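Local coordinates for fructose-bisphosphate aldolase class I (Thermoproteus tenax, PDB 1W8S), which is a class I aldolase of the DeoC/LacD family, a TIM-barrel enzyme modelled with 1,6-di-O-phosphono-beta-D-fructofuranose bound in its pocket, at residues Leu49-Phe55 / Ala240-Arg245; Pro74-Asn80 / Ala106-Thr112; Val98-Val102 / Asp133-Leu139. The protein carries 2 engineered substitutions. All coordinates share one frame; numbering follows the deposited sequence.

Contact 1 (Leu49-Phe55 / Ala240-Arg245); sequences LARDAGF and ALKFAR
F55, whose ring reaches A244 on the neighbouring helix, gives its backbone N to A50 O at 2.9 Å, and the same carbonyl also takes a weak bond from G54 N. The F55 N to A50 O bond, together with that from G54 N to R51 O, makes a Schellman motif, with G54 at positive phi. It ends helix 43-53 of the TIM barrel and turns the chain so that F55 lies against A244. The partner, helix 240-253, is the last helix of the chain, and the two short segments cross at -47° with their axes 9.4 Å apart.

A244 sits in the middle of the packing. Its CB meets F55 CZ at 3.4 Å, while A53 CB approaches that same methyl to 3.6 Å. F55 also lies on I19 and L21, so its ring lies between the helices and strand 18-22. Toward the earlier turn, L49 CD2 meets A240 CB at 4.0 Å, and L49 CD1 lies over the backbone of L241, 3.7 Å from its CA. L241 replies with CG anti to its backbone N (chi1 177°), an orientation that carries CD1 across to D52 CB at 3.8 Å and to the N of A53. V234 of helix 232-235 touches both L49 and A244.

At the outer border, R51 NH2 forms a salt bridge with D52 OD1. R245, bent at chi2 and chi3, folds back toward helix 43-53 and brings NH1 close to D52 O, though at an angle unsuited to a hydrogen bond. One face of its guanidinium is covered by L241 CD1, 3.8 Å above the plane and over the centre.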
ATOM      1  N   LEU E  49     -26.039  13.894  29.887  1.00 14.88           N
ATOM      2  CA  LEU E  49     -26.266  12.587  30.483  1.00 14.85           C
ATOM      3  C   LEU E  49     -25.031  12.060  31.232  1.00 14.26           C
ATOM      4  O   LEU E  49     -25.140  11.640  32.373  1.00 13.03           O
ATOM      5  CB  LEU E  49     -26.684  11.627  29.375  1.00 15.47           C
ATOM      6  CG  LEU E  49     -27.183  10.247  29.771  1.00 17.10           C
ATOM      7  CD1 LEU E  49     -28.396  10.333  30.726  1.00 19.17           C
ATOM      8  CD2 LEU E  49     -27.539   9.456  28.510  1.00 17.33           C
ATOM      9  N   ALA E  50     -23.857  12.092  30.599  1.00 13.53           N
ATOM     10  CA  ALA E  50     -22.621  11.644  31.255  1.00 14.27           C
ATOM     11  C   ALA E  50     -22.294  12.465  32.488  1.00 14.79           C
ATOM     12  O   ALA E  50     -21.910  11.926  33.491  1.00 15.13           O
ATOM     13  CB  ALA E  50     -21.422  11.657  30.273  1.00 13.90           C
ATOM     14  N   ARG E  51     -22.464  13.779  32.394  1.00 16.52           N
ATOM     15  CA  ARG E  51     -22.317  14.687  33.529  1.00 17.05           C
ATOM     16  C   ARG E  51     -23.313  14.366  34.653  1.00 16.60           C
ATOM     17  O   ARG E  51     -22.933  14.036  35.784  1.00 16.39           O
ATOM     18  CB  ARG E  51     -22.589  16.121  33.052  1.00 18.35           C
ATOM     19  CG  ARG E  51     -21.389  17.070  33.011  1.00 23.24           C
ATOM     20  CD  ARG E  51     -21.733  18.565  32.642  1.00 27.97           C
ATOM     21  NE  ARG E  51     -23.142  18.853  32.274  1.00 31.01           N
ATOM     22  CZ  ARG E  51     -24.167  18.970  33.141  1.00 35.00           C
ATOM     23  NH1 ARG E  51     -23.977  18.784  34.445  1.00 38.20           N
ATOM     24  NH2 ARG E  51     -25.401  19.258  32.706  1.00 33.87           N
ATOM     25  N   ASP E  52     -24.602  14.477  34.337  1.00 15.90           N
ATOM     26  CA  ASP E  52     -25.678  14.289  35.307  1.00 15.56           C
ATOM     27  C   ASP E  52     -25.630  12.936  36.000  1.00 15.20           C
ATOM     28  O   ASP E  52     -26.025  12.824  37.157  1.00 14.39           O
ATOM     29  CB  ASP E  52     -27.048  14.436  34.643  1.00 15.44           C
ATOM     30  CG  ASP E  52     -27.339  15.861  34.168  1.00 16.78           C
ATOM     31  OD1 ASP E  52     -26.555  16.787  34.480  1.00 18.93           O
ATOM     32  OD2 ASP E  52     -28.340  16.126  33.460  1.00 18.28           O
ATOM     33  N   ALA E  53     -25.155  11.905  35.301  1.00 14.97           N
ATOM     34  CA  ALA E  53     -25.089  10.571  35.876  1.00 15.50           C
ATOM     35  C   ALA E  53     -23.781  10.355  36.659  1.00 15.76           C
ATOM     36  O   ALA E  53     -23.661   9.394  37.411  1.00 16.85           O
ATOM     37  CB  ALA E  53     -25.242   9.532  34.809  1.00 15.64           C
ATOM     38  N   GLY E  54     -22.819  11.249  36.479  1.00 15.81           N
ATOM     39  CA  GLY E  54     -21.562  11.220  37.209  1.00 15.29           C
ATOM     40  C   GLY E  54     -20.556  10.263  36.613  1.00 14.83           C
ATOM     41  O   GLY E  54     -19.700   9.769  37.315  1.00 14.48           O
ATOM     42  N   PHE E  55     -20.649  10.016  35.307  1.00 14.72           N
ATOM     43  CA  PHE E  55     -19.738   9.093  34.613  1.00 14.62           C
ATOM     44  C   PHE E  55     -18.338   9.690  34.426  1.00 14.70           C
ATOM     45  O   PHE E  55     -18.127  10.906  34.570  1.00 13.98           O
ATOM     46  CB  PHE E  55     -20.337   8.673  33.250  1.00 14.33           C
ATOM     47  CG  PHE E  55     -21.562   7.758  33.351  1.00 14.87           C
ATOM     48  CD1 PHE E  55     -21.982   7.213  34.572  1.00 12.40           C
ATOM     49  CD2 PHE E  55     -22.282   7.436  32.220  1.00 15.30           C
ATOM     50  CE1 PHE E  55     -23.089   6.369  34.630  1.00 14.48           C
ATOM     51  CE2 PHE E  55     -23.400   6.600  32.282  1.00 14.97           C
ATOM     52  CZ  PHE E  55     -23.795   6.073  33.492  1.00 15.26           C
ATOM     53  N   ALA E 240     -33.027   6.893  30.460  1.00 17.02           N
ATOM     54  CA  ALA E 240     -31.556   6.816  30.382  1.00 16.35           C
ATOM     55  C   ALA E 240     -30.891   7.280  31.673  1.00 15.67           C
ATOM     56  O   ALA E 240     -30.060   6.571  32.221  1.00 15.60           O
ATOM     57  CB  ALA E 240     -31.027   7.624  29.203  1.00 16.40           C
ATOM     58  N   LEU E 241     -31.280   8.453  32.167  1.00 15.51           N
ATOM     59  CA  LEU E 241     -30.622   9.035  33.334  1.00 15.45           C
ATOM     60  C   LEU E 241     -30.859   8.225  34.607  1.00 14.64           C
ATOM     61  O   LEU E 241     -29.904   7.967  35.342  1.00 14.64           O
ATOM     62  CB  LEU E 241     -31.029  10.479  33.522  1.00 15.42           C
ATOM     63  CG  LEU E 241     -30.439  11.143  34.767  1.00 16.31           C
ATOM     64  CD1 LEU E 241     -28.912  11.169  34.735  1.00 16.44           C
ATOM     65  CD2 LEU E 241     -31.029  12.529  34.899  1.00 18.30           C
ATOM     66  N   LYS E 242     -32.103   7.806  34.855  1.00 14.14           N
ATOM     67  CA  LYS E 242     -32.429   6.962  36.015  1.00 13.97           C
ATOM     68  C   LYS E 242     -31.578   5.695  36.032  1.00 13.37           C
ATOM     69  O   LYS E 242     -30.947   5.367  37.031  1.00 11.27           O
ATOM     70  CB  LYS E 242     -33.918   6.584  36.021  1.00 14.49           C
ATOM     71  CG  LYS E 242     -34.385   5.834  37.284  1.00 16.94           C
ATOM     72  CD  LYS E 242     -35.895   5.526  37.268  1.00 19.80           C
ATOM     73  CE  LYS E 242     -36.360   4.947  38.607  1.00 20.74           C
ATOM     74  NZ  LYS E 242     -37.133   5.939  39.424  1.00 23.09           N
ATOM     75  N   PHE E 243     -31.530   5.012  34.895  1.00 13.11           N
ATOM     76  CA  PHE E 243     -30.767   3.784  34.797  1.00 13.78           C
ATOM     77  C   PHE E 243     -29.267   4.026  34.874  1.00 13.62           C
ATOM     78  O   PHE E 243     -28.540   3.247  35.485  1.00 13.68           O
ATOM     79  CB  PHE E 243     -31.127   3.020  33.530  1.00 13.57           C
ATOM     80  CG  PHE E 243     -30.516   1.663  33.470  1.00 14.13           C
ATOM     81  CD1 PHE E 243     -30.703   0.758  34.513  1.00 15.42           C
ATOM     82  CD2 PHE E 243     -29.743   1.287  32.398  1.00 13.96           C
ATOM     83  CE1 PHE E 243     -30.125  -0.487  34.466  1.00 15.10           C
ATOM     84  CE2 PHE E 243     -29.174   0.039  32.347  1.00 14.61           C
ATOM     85  CZ  PHE E 243     -29.368  -0.848  33.387  1.00 13.87           C
ATOM     86  N   ALA E 244     -28.802   5.119  34.285  1.00 14.53           N
ATOM     87  CA  ALA E 244     -27.382   5.490  34.345  1.00 15.07           C
ATOM     88  C   ALA E 244     -26.943   5.688  35.800  1.00 15.11           C
ATOM     89  O   ALA E 244     -25.919   5.178  36.220  1.00 14.65           O
ATOM     90  CB  ALA E 244     -27.122   6.752  33.529  1.00 15.16           C
ATOM     91  N   ARG E 245     -27.755   6.384  36.572  1.00 15.62           N
ATOM     92  CA  ARG E 245     -27.470   6.586  37.998  1.00 16.11           C
ATOM     93  C   ARG E 245     -27.482   5.258  38.771  1.00 15.46           C
ATOM     94  O   ARG E 245     -26.681   5.068  39.672  1.00 15.48           O
ATOM     95  CB  ARG E 245     -28.462   7.573  38.609  1.00 16.94           C
ATOM     96  CG  ARG E 245     -28.383   8.983  37.999  1.00 19.69           C
ATOM     97  CD  ARG E 245     -28.559  10.117  38.985  1.00 23.17           C
ATOM     98  NE  ARG E 245     -29.565  11.104  38.582  1.00 27.36           N
ATOM     99  CZ  ARG E 245     -29.371  12.429  38.433  1.00 28.66           C
ATOM    100  NH1 ARG E 245     -28.184  12.994  38.609  1.00 29.28           N
ATOM    101  NH2 ARG E 245     -30.394  13.203  38.093  1.00 28.35           N
TER

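Contact 2 (Pro74-Asn80 / Ala106-Thr112); sequences PLILKLN and ASAVGYT
N80 and T112 grip each other through a pair of bonds that use both ends of one side-chain amide. ND2 of N80 donates to T112 O at 2.8 Å, on a lone pair and in the carbonyl plane, and T112 N donates to N80 OD1 along a nearly straight line (171°). The amide thus continues the pairing of two parallel strands of the TIM barrel, 75-81 and 108-113, where the backbone bonding has stopped. ND2 has a further acceptor in S92 O. With CG between the backbone N and the carbonyl carbon (chi1 54°), the amide also lies flat on the ring of Y111, planes 12° apart and ND2 over the ring centre. The far end of Y111 is held by E126.

Before N80 the backbones alternate in parallel register. L79 N gives a bond of 2.8 Å to G110 O, G110 N one of the same length to L77 O, and L77 N binds A108 O. At the start of the pair S107 N reaches L75 O at 2.8 Å, and a water joins L75 N to S107 OG.

K78 shares its face of the sheet with I76 and A108, and its side chain comes within about 6 Å of the bound 1,6-di-O-phosphono-beta-D-fructofuranose. Its NZ returns to N80 O at 3.1 Å and makes a weak bond to N80 OD1; its ion pairs to D24, E28 and E144 are long and weak. T112 OG1, close by, is bonded to E144.

L77 and V109 occupy the opposite face, toward helix 98-103, where both touch A101. There L77 CB packs on A106 CB at 3.9 Å, and L79 CD1 crosses to V109 CB at 3.7 Å.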
ATOM      1  N   PRO E  74     -14.199  14.058  30.820  1.00 13.87           N
ATOM      2  CA  PRO E  74     -13.044  13.578  30.045  1.00 13.31           C
ATOM      3  C   PRO E  74     -13.410  12.833  28.752  1.00 13.39           C
ATOM      4  O   PRO E  74     -14.383  12.088  28.680  1.00 12.73           O
ATOM      5  CB  PRO E  74     -12.330  12.648  31.013  1.00 14.18           C
ATOM      6  CG  PRO E  74     -12.731  13.111  32.381  1.00 13.56           C
ATOM      7  CD  PRO E  74     -14.106  13.685  32.245  1.00 14.92           C
ATOM      8  N   LEU E  75     -12.609  13.051  27.722  1.00 13.17           N
ATOM      9  CA  LEU E  75     -12.898  12.552  26.385  1.00 12.42           C
ATOM     10  C   LEU E  75     -11.872  11.492  25.976  1.00 12.88           C
ATOM     11  O   LEU E  75     -10.687  11.710  26.122  1.00 12.75           O
ATOM     12  CB  LEU E  75     -12.847  13.711  25.405  1.00 11.61           C
ATOM     13  CG  LEU E  75     -12.766  13.380  23.920  1.00 12.19           C
ATOM     14  CD1 LEU E  75     -14.028  12.710  23.453  1.00 13.43           C
ATOM     15  CD2 LEU E  75     -12.494  14.652  23.133  1.00 14.62           C
ATOM     16  N   ILE E  76     -12.375  10.364  25.466  1.00 13.17           N
ATOM     17  CA  ILE E  76     -11.606   9.362  24.770  1.00 12.65           C
ATOM     18  C   ILE E  76     -11.971   9.542  23.305  1.00 13.00           C
ATOM     19  O   ILE E  76     -13.137   9.396  22.925  1.00 12.92           O
ATOM     20  CB  ILE E  76     -11.958   7.972  25.251  1.00 13.63           C
ATOM     21  CG1 ILE E  76     -11.737   7.874  26.760  1.00 13.08           C
ATOM     22  CG2 ILE E  76     -11.130   6.917  24.509  1.00 13.86           C
ATOM     23  CD1 ILE E  76     -12.046   6.498  27.355  1.00 15.08           C
ATOM     24  N   LEU E  77     -10.989   9.938  22.502  1.00 12.17           N
ATOM     25  CA  LEU E  77     -11.165  10.115  21.055  1.00 12.49           C
ATOM     26  C   LEU E  77     -10.928   8.779  20.355  1.00 12.84           C
ATOM     27  O   LEU E  77      -9.822   8.211  20.367  1.00 13.03           O
ATOM     28  CB  LEU E  77     -10.240  11.193  20.549  1.00 12.66           C
ATOM     29  CG  LEU E  77     -10.470  11.913  19.235  1.00 15.35           C
ATOM     30  CD1 LEU E  77     -10.850  10.991  18.131  1.00 16.98           C
ATOM     31  CD2 LEU E  77     -11.549  12.936  19.433  1.00 19.18           C
ATOM     32  N   LYS E  78     -12.019   8.228  19.826  1.00 12.72           N
ATOM     33  CA  LYS E  78     -12.027   7.001  19.055  1.00 13.23           C
ATOM     34  C   LYS E  78     -11.467   7.303  17.670  1.00 12.30           C
ATOM     35  O   LYS E  78     -12.091   8.042  16.903  1.00 13.24           O
ATOM     36  CB  LYS E  78     -13.478   6.529  18.911  1.00 12.91           C
ATOM     37  CG  LYS E  78     -13.678   5.265  18.086  1.00 18.39           C
ATOM     38  CD  LYS E  78     -12.779   4.196  18.543  1.00 24.45           C
ATOM     39  CE  LYS E  78     -13.118   2.833  17.913  1.00 27.75           C
ATOM     40  NZ  LYS E  78     -13.674   2.909  16.583  1.00 28.18           N
ATOM     41  N   LEU E  79     -10.272   6.801  17.385  1.00 12.48           N
ATOM     42  CA  LEU E  79      -9.501   7.252  16.215  1.00 13.00           C
ATOM     43  C   LEU E  79      -9.924   6.602  14.909  1.00 13.52           C
ATOM     44  O   LEU E  79      -9.819   7.233  13.865  1.00 14.04           O
ATOM     45  CB  LEU E  79      -7.986   7.034  16.384  1.00 13.92           C
ATOM     46  CG  LEU E  79      -7.353   7.757  17.565  1.00 14.22           C
ATOM     47  CD1 LEU E  79      -6.005   7.124  17.835  1.00 13.36           C
ATOM     48  CD2 LEU E  79      -7.195   9.212  17.262  1.00 14.61           C
ATOM     49  N   ASN E  80     -10.353   5.345  14.950  1.00 13.55           N
ATOM     50  CA  ASN E  80     -10.713   4.650  13.731  1.00 14.34           C
ATOM     51  C   ASN E  80     -12.218   4.522  13.652  1.00 15.77           C
ATOM     52  O   ASN E  80     -12.923   5.072  14.476  1.00 19.97           O
ATOM     53  CB  ASN E  80      -9.956   3.322  13.485  1.00 13.34           C
ATOM     54  CG  ASN E  80     -10.036   2.307  14.626  1.00 13.67           C
ATOM     55  OD1 ASN E  80     -10.493   2.604  15.729  1.00 11.96           O
ATOM     56  ND2 ASN E  80      -9.512   1.107  14.363  1.00 14.22           N
ATOM     57  N   ALA E 106      -8.837  15.603  23.906  1.00 14.86           N
ATOM     58  CA  ALA E 106      -8.835  14.216  24.371  1.00 14.91           C
ATOM     59  C   ALA E 106      -7.904  14.032  25.550  1.00 14.25           C
ATOM     60  O   ALA E 106      -6.843  14.623  25.578  1.00 13.67           O
ATOM     61  CB  ALA E 106      -8.411  13.286  23.240  1.00 15.00           C
ATOM     62  N   SER E 107      -8.322  13.209  26.517  1.00 13.45           N
ATOM     63  CA  SER E 107      -7.474  12.723  27.611  1.00 13.15           C
ATOM     64  C   SER E 107      -6.981  11.306  27.390  1.00 13.64           C
ATOM     65  O   SER E 107      -6.137  10.810  28.137  1.00 13.83           O
ATOM     66  CB  SER E 107      -8.259  12.699  28.923  1.00 13.33           C
ATOM     67  OG  SER E 107      -8.557  13.999  29.327  1.00 11.59           O
ATOM     68  N   ALA E 108      -7.561  10.631  26.416  1.00 13.74           N
ATOM     69  CA  ALA E 108      -7.063   9.348  25.927  1.00 13.80           C
ATOM     70  C   ALA E 108      -7.521   9.147  24.488  1.00 13.24           C
ATOM     71  O   ALA E 108      -8.366   9.903  23.960  1.00 13.28           O
ATOM     72  CB  ALA E 108      -7.575   8.226  26.786  1.00 14.08           C
ATOM     73  N   VAL E 109      -6.955   8.131  23.856  1.00 12.88           N
ATOM     74  CA  VAL E 109      -7.359   7.719  22.520  1.00 13.37           C
ATOM     75  C   VAL E 109      -7.762   6.266  22.520  1.00 13.60           C
ATOM     76  O   VAL E 109      -7.257   5.446  23.311  1.00 14.54           O
ATOM     77  CB  VAL E 109      -6.286   7.972  21.432  1.00 13.44           C
ATOM     78  CG1 VAL E 109      -6.119   9.478  21.184  1.00 14.67           C
ATOM     79  CG2 VAL E 109      -4.964   7.319  21.781  1.00 13.60           C
ATOM     80  N   GLY E 110      -8.680   5.958  21.627  1.00 13.73           N
ATOM     81  CA  GLY E 110      -9.174   4.608  21.424  1.00 12.95           C
ATOM     82  C   GLY E 110      -8.955   4.130  20.017  1.00 12.82           C
ATOM     83  O   GLY E 110      -9.003   4.883  19.053  1.00 12.93           O
ATOM     84  N   TYR E 111      -8.722   2.839  19.883  1.00 13.81           N
ATOM     85  CA  TYR E 111      -8.487   2.216  18.586  1.00 13.70           C
ATOM     86  C   TYR E 111      -9.014   0.775  18.584  1.00 13.45           C
ATOM     87  O   TYR E 111      -8.647  -0.033  19.446  1.00 13.73           O
ATOM     88  CB  TYR E 111      -7.000   2.236  18.201  1.00 13.51           C
ATOM     89  CG  TYR E 111      -6.713   1.851  16.764  1.00 14.13           C
ATOM     90  CD1 TYR E 111      -6.754   2.795  15.760  1.00 13.73           C
ATOM     91  CD2 TYR E 111      -6.365   0.523  16.404  1.00 13.09           C
ATOM     92  CE1 TYR E 111      -6.455   2.454  14.432  1.00 14.16           C
ATOM     93  CE2 TYR E 111      -6.099   0.178  15.109  1.00 13.09           C
ATOM     94  CZ  TYR E 111      -6.161   1.132  14.111  1.00 15.50           C
ATOM     95  OH  TYR E 111      -5.868   0.765  12.828  1.00 15.36           O
ATOM     96  N   THR E 112      -9.891   0.487  17.638  1.00 13.16           N
ATOM     97  CA  THR E 112     -10.439  -0.866  17.471  1.00 13.97           C
ATOM     98  C   THR E 112      -9.547  -1.775  16.661  1.00 13.95           C
ATOM     99  O   THR E 112      -9.019  -1.380  15.600  1.00 14.14           O
ATOM    100  CB  THR E 112     -11.834  -0.784  16.837  1.00 14.61           C
ATOM    101  OG1 THR E 112     -12.702  -0.097  17.740  1.00 13.22           O
ATOM    102  CG2 THR E 112     -12.452  -2.162  16.716  1.00 15.08           C
TER
HETATM  103  O   HOH W   1     -10.524  15.193  28.003  1.00 23.32           O

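Contact 3 (Val98-Val102 / Asp133-Leu139); sequences VEEAV and DAVKFDL
Between V98 and D133 the polar link runs through two waters. D133 OD2 accepts a hydrogen bond from each (2.9 and 2.8 Å); one water in turn accepts from V98 N, the other from E99 N. One carboxylate oxygen thus serves two backbone N-H groups at the start of helix 98-103, where the helix end would probably favour a negative charge.

The CH-pi interaction is made by F137. E99 CA stands over one face of the ring, 4.2 Å from its centroid, and E99 CB touches CZ at 3.5 Å. The carboxylate of E99 goes outward to a salt bridge with R132 of a neighbouring subunit.

Apolar contacts make up the rest. V98 CB meets D133 CB at 3.7 Å, while V98 CG1, anti to its backbone N (chi1 169°), lies 3.9 Å from F137 CD2. V102 CG2 crosses to L139 CD2 at 3.5 Å. L139 follows a Schellman motif at D138, and its N binds A134 O, a turn that sends the chain inward, where L139 packs on V109. Such side-by-side packing of successive outer helices, 39° apart here, is characteristic of the TIM barrel.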
ATOM      1  N   VAL E  98      -3.319  11.025  16.627  1.00 11.56           N
ATOM      2  CA  VAL E  98      -3.205  11.323  18.039  1.00 10.89           C
ATOM      3  C   VAL E  98      -2.952  12.798  18.242  1.00 11.45           C
ATOM      4  O   VAL E  98      -3.484  13.388  19.167  1.00 11.38           O
ATOM      5  CB  VAL E  98      -2.066  10.502  18.666  1.00 10.77           C
ATOM      6  CG1 VAL E  98      -1.740  10.982  20.062  1.00 11.44           C
ATOM      7  CG2 VAL E  98      -2.445   9.019  18.640  1.00 11.82           C
ATOM      8  N   GLU E  99      -2.127  13.413  17.396  1.00 11.59           N
ATOM      9  CA  GLU E  99      -1.837  14.847  17.575  1.00 10.97           C
ATOM     10  C   GLU E  99      -3.146  15.673  17.476  1.00 12.53           C
ATOM     11  O   GLU E  99      -3.378  16.611  18.250  1.00 11.00           O
ATOM     12  CB  GLU E  99      -0.793  15.321  16.550  1.00 11.33           C
ATOM     13  CG  GLU E  99      -0.559  16.824  16.579  1.00 11.87           C
ATOM     14  CD  GLU E  99       0.551  17.330  15.650  1.00 14.14           C
ATOM     15  OE1 GLU E  99       1.395  16.541  15.216  1.00 14.62           O
ATOM     16  OE2 GLU E  99       0.582  18.543  15.441  1.00 14.40           O
ATOM     17  N   GLU E 100      -4.008  15.322  16.519  1.00 12.66           N
ATOM     18  CA  GLU E 100      -5.257  16.048  16.348  1.00 12.80           C
ATOM     19  C   GLU E 100      -6.182  15.791  17.541  1.00 12.72           C
ATOM     20  O   GLU E 100      -6.905  16.686  17.968  1.00 11.79           O
ATOM     21  CB  GLU E 100      -5.958  15.649  15.065  1.00 13.69           C
ATOM     22  CG  GLU E 100      -5.268  16.139  13.815  1.00 15.36           C
ATOM     23  CD  GLU E 100      -5.772  15.454  12.580  1.00 13.82           C
ATOM     24  OE1 GLU E 100      -5.449  14.271  12.400  1.00 15.34           O
ATOM     25  OE2 GLU E 100      -6.520  16.091  11.818  1.00 15.12           O
ATOM     26  N   ALA E 101      -6.153  14.577  18.076  1.00 12.41           N
ATOM     27  CA  ALA E 101      -6.926  14.235  19.287  1.00 13.45           C
ATOM     28  C   ALA E 101      -6.561  15.124  20.480  1.00 13.35           C
ATOM     29  O   ALA E 101      -7.433  15.589  21.229  1.00 13.31           O
ATOM     30  CB  ALA E 101      -6.742  12.784  19.629  1.00 12.96           C
ATOM     31  N   VAL E 102      -5.258  15.340  20.659  1.00 13.04           N
ATOM     32  CA  VAL E 102      -4.776  16.248  21.647  1.00 13.11           C
ATOM     33  C   VAL E 102      -5.375  17.627  21.439  1.00 14.30           C
ATOM     34  O   VAL E 102      -5.925  18.209  22.386  1.00 14.26           O
ATOM     35  CB  VAL E 102      -3.248  16.308  21.647  1.00 12.96           C
ATOM     36  CG1 VAL E 102      -2.762  17.461  22.508  1.00 12.89           C
ATOM     37  CG2 VAL E 102      -2.719  14.970  22.186  1.00 13.21           C
ATOM     38  N   ASP E 133       2.703   7.299  18.895  1.00 11.68           N
ATOM     39  CA  ASP E 133       2.225   8.675  19.032  1.00 12.79           C
ATOM     40  C   ASP E 133       1.566   8.890  20.402  1.00 12.17           C
ATOM     41  O   ASP E 133       1.727   9.940  21.008  1.00 13.25           O
ATOM     42  CB  ASP E 133       1.245   9.004  17.934  1.00 12.85           C
ATOM     43  CG  ASP E 133       1.896   9.492  16.677  1.00 15.60           C
ATOM     44  OD1 ASP E 133       3.110   9.825  16.689  1.00 17.20           O
ATOM     45  OD2 ASP E 133       1.200   9.662  15.644  1.00 18.56           O
ATOM     46  N   ALA E 134       0.855   7.895  20.914  1.00 13.42           N
ATOM     47  CA  ALA E 134       0.262   7.971  22.270  1.00 13.39           C
ATOM     48  C   ALA E 134       1.319   8.209  23.351  1.00 13.34           C
ATOM     49  O   ALA E 134       1.134   9.035  24.251  1.00 12.62           O
ATOM     50  CB  ALA E 134      -0.571   6.720  22.581  1.00 13.74           C
ATOM     51  N   VAL E 135       2.439   7.492  23.236  1.00 12.52           N
ATOM     52  CA  VAL E 135       3.559   7.630  24.157  1.00 12.78           C
ATOM     53  C   VAL E 135       4.167   9.012  24.004  1.00 11.52           C
ATOM     54  O   VAL E 135       4.466   9.672  24.994  1.00 11.38           O
ATOM     55  CB  VAL E 135       4.615   6.503  23.928  1.00 12.07           C
ATOM     56  CG1 VAL E 135       5.907   6.759  24.716  1.00 14.77           C
ATOM     57  CG2 VAL E 135       4.007   5.152  24.275  1.00 13.04           C
ATOM     58  N   LYS E 136       4.328   9.474  22.774  1.00 11.26           N
ATOM     59  CA  LYS E 136       4.956  10.771  22.513  1.00 11.17           C
ATOM     60  C   LYS E 136       4.130  11.927  23.132  1.00 11.20           C
ATOM     61  O   LYS E 136       4.681  12.884  23.681  1.00 11.23           O
ATOM     62  CB  LYS E 136       5.072  10.973  20.993  1.00 11.69           C
ATOM     63  CG  LYS E 136       5.453  12.360  20.534  1.00 14.54           C
ATOM     64  CD  LYS E 136       5.689  12.322  18.991  1.00 17.92           C
ATOM     65  CE  LYS E 136       5.830  13.684  18.391  1.00 19.55           C
ATOM     66  NZ  LYS E 136       5.940  13.667  16.905  1.00 19.41           N
ATOM     67  N   PHE E 137       2.816  11.849  22.957  1.00 11.96           N
ATOM     68  CA  PHE E 137       1.888  12.894  23.422  1.00 12.41           C
ATOM     69  C   PHE E 137       1.367  12.623  24.846  1.00 13.71           C
ATOM     70  O   PHE E 137       0.589  13.411  25.365  1.00 14.14           O
ATOM     71  CB  PHE E 137       0.738  13.032  22.424  1.00 12.38           C
ATOM     72  CG  PHE E 137       1.137  13.748  21.141  1.00 12.50           C
ATOM     73  CD1 PHE E 137       1.166  15.125  21.109  1.00 12.46           C
ATOM     74  CD2 PHE E 137       1.523  13.044  19.985  1.00 12.04           C
ATOM     75  CE1 PHE E 137       1.535  15.789  19.955  1.00 12.71           C
ATOM     76  CE2 PHE E 137       1.902  13.708  18.827  1.00 12.94           C
ATOM     77  CZ  PHE E 137       1.916  15.090  18.812  1.00 13.91           C
ATOM     78  N   ASP E 138       1.835  11.535  25.466  1.00 13.22           N
ATOM     79  CA  ASP E 138       1.432  11.119  26.835  1.00 15.12           C
ATOM     80  C   ASP E 138      -0.099  11.052  26.963  1.00 14.92           C
ATOM     81  O   ASP E 138      -0.667  11.583  27.915  1.00 16.54           O
ATOM     82  CB  ASP E 138       2.042  12.095  27.864  1.00 15.92           C
ATOM     83  CG  ASP E 138       2.268  11.457  29.235  1.00 20.34           C
ATOM     84  OD1 ASP E 138       2.844  10.342  29.333  1.00 24.75           O
ATOM     85  OD2 ASP E 138       1.890  12.018  30.271  1.00 25.87           O
ATOM     86  N   LEU E 139      -0.752  10.431  25.982  1.00 15.51           N
ATOM     87  CA  LEU E 139      -2.189  10.146  26.003  1.00 15.92           C
ATOM     88  C   LEU E 139      -2.349   8.634  26.126  1.00 15.75           C
ATOM     89  O   LEU E 139      -1.838   7.922  25.266  1.00 16.66           O
ATOM     90  CB  LEU E 139      -2.819  10.607  24.686  1.00 17.30           C
ATOM     91  CG  LEU E 139      -3.982  11.582  24.757  1.00 20.46           C
ATOM     92  CD1 LEU E 139      -3.690  12.716  25.698  1.00 23.16           C
ATOM     93  CD2 LEU E 139      -4.354  12.082  23.389  1.00 23.48           C
TER
HETATM   94  O   HOH W   2      -1.579   9.073  15.310  1.00 14.66           O
HETATM   95  O   HOH W   3      -0.201  12.106  15.670  1.00 14.32           O

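From the N terminus, the chain first supplies residues 49-55, whose partner 240-245 arrives only near the end, so contact 1 closes a loop that contains both other contacts and joins the first and last parts of the barrel wall. Within it, contact 2 closes the loop from 74-80 to 106-112, and contact 3 runs from 98-102 to 133-139; their segments alternate, so these two cross. They also touch: A106 N to A101 O (3.0 Å, a probable hydrogen bond) and V109 CG1 on A101 CB join strand 108-113 and the turn before it to helix 98-103, and V109 CG1 also packs on L139 CD2, just after helix 120-137. Contact 1 touches neither; its centre is about 20 Å from that of contact 2.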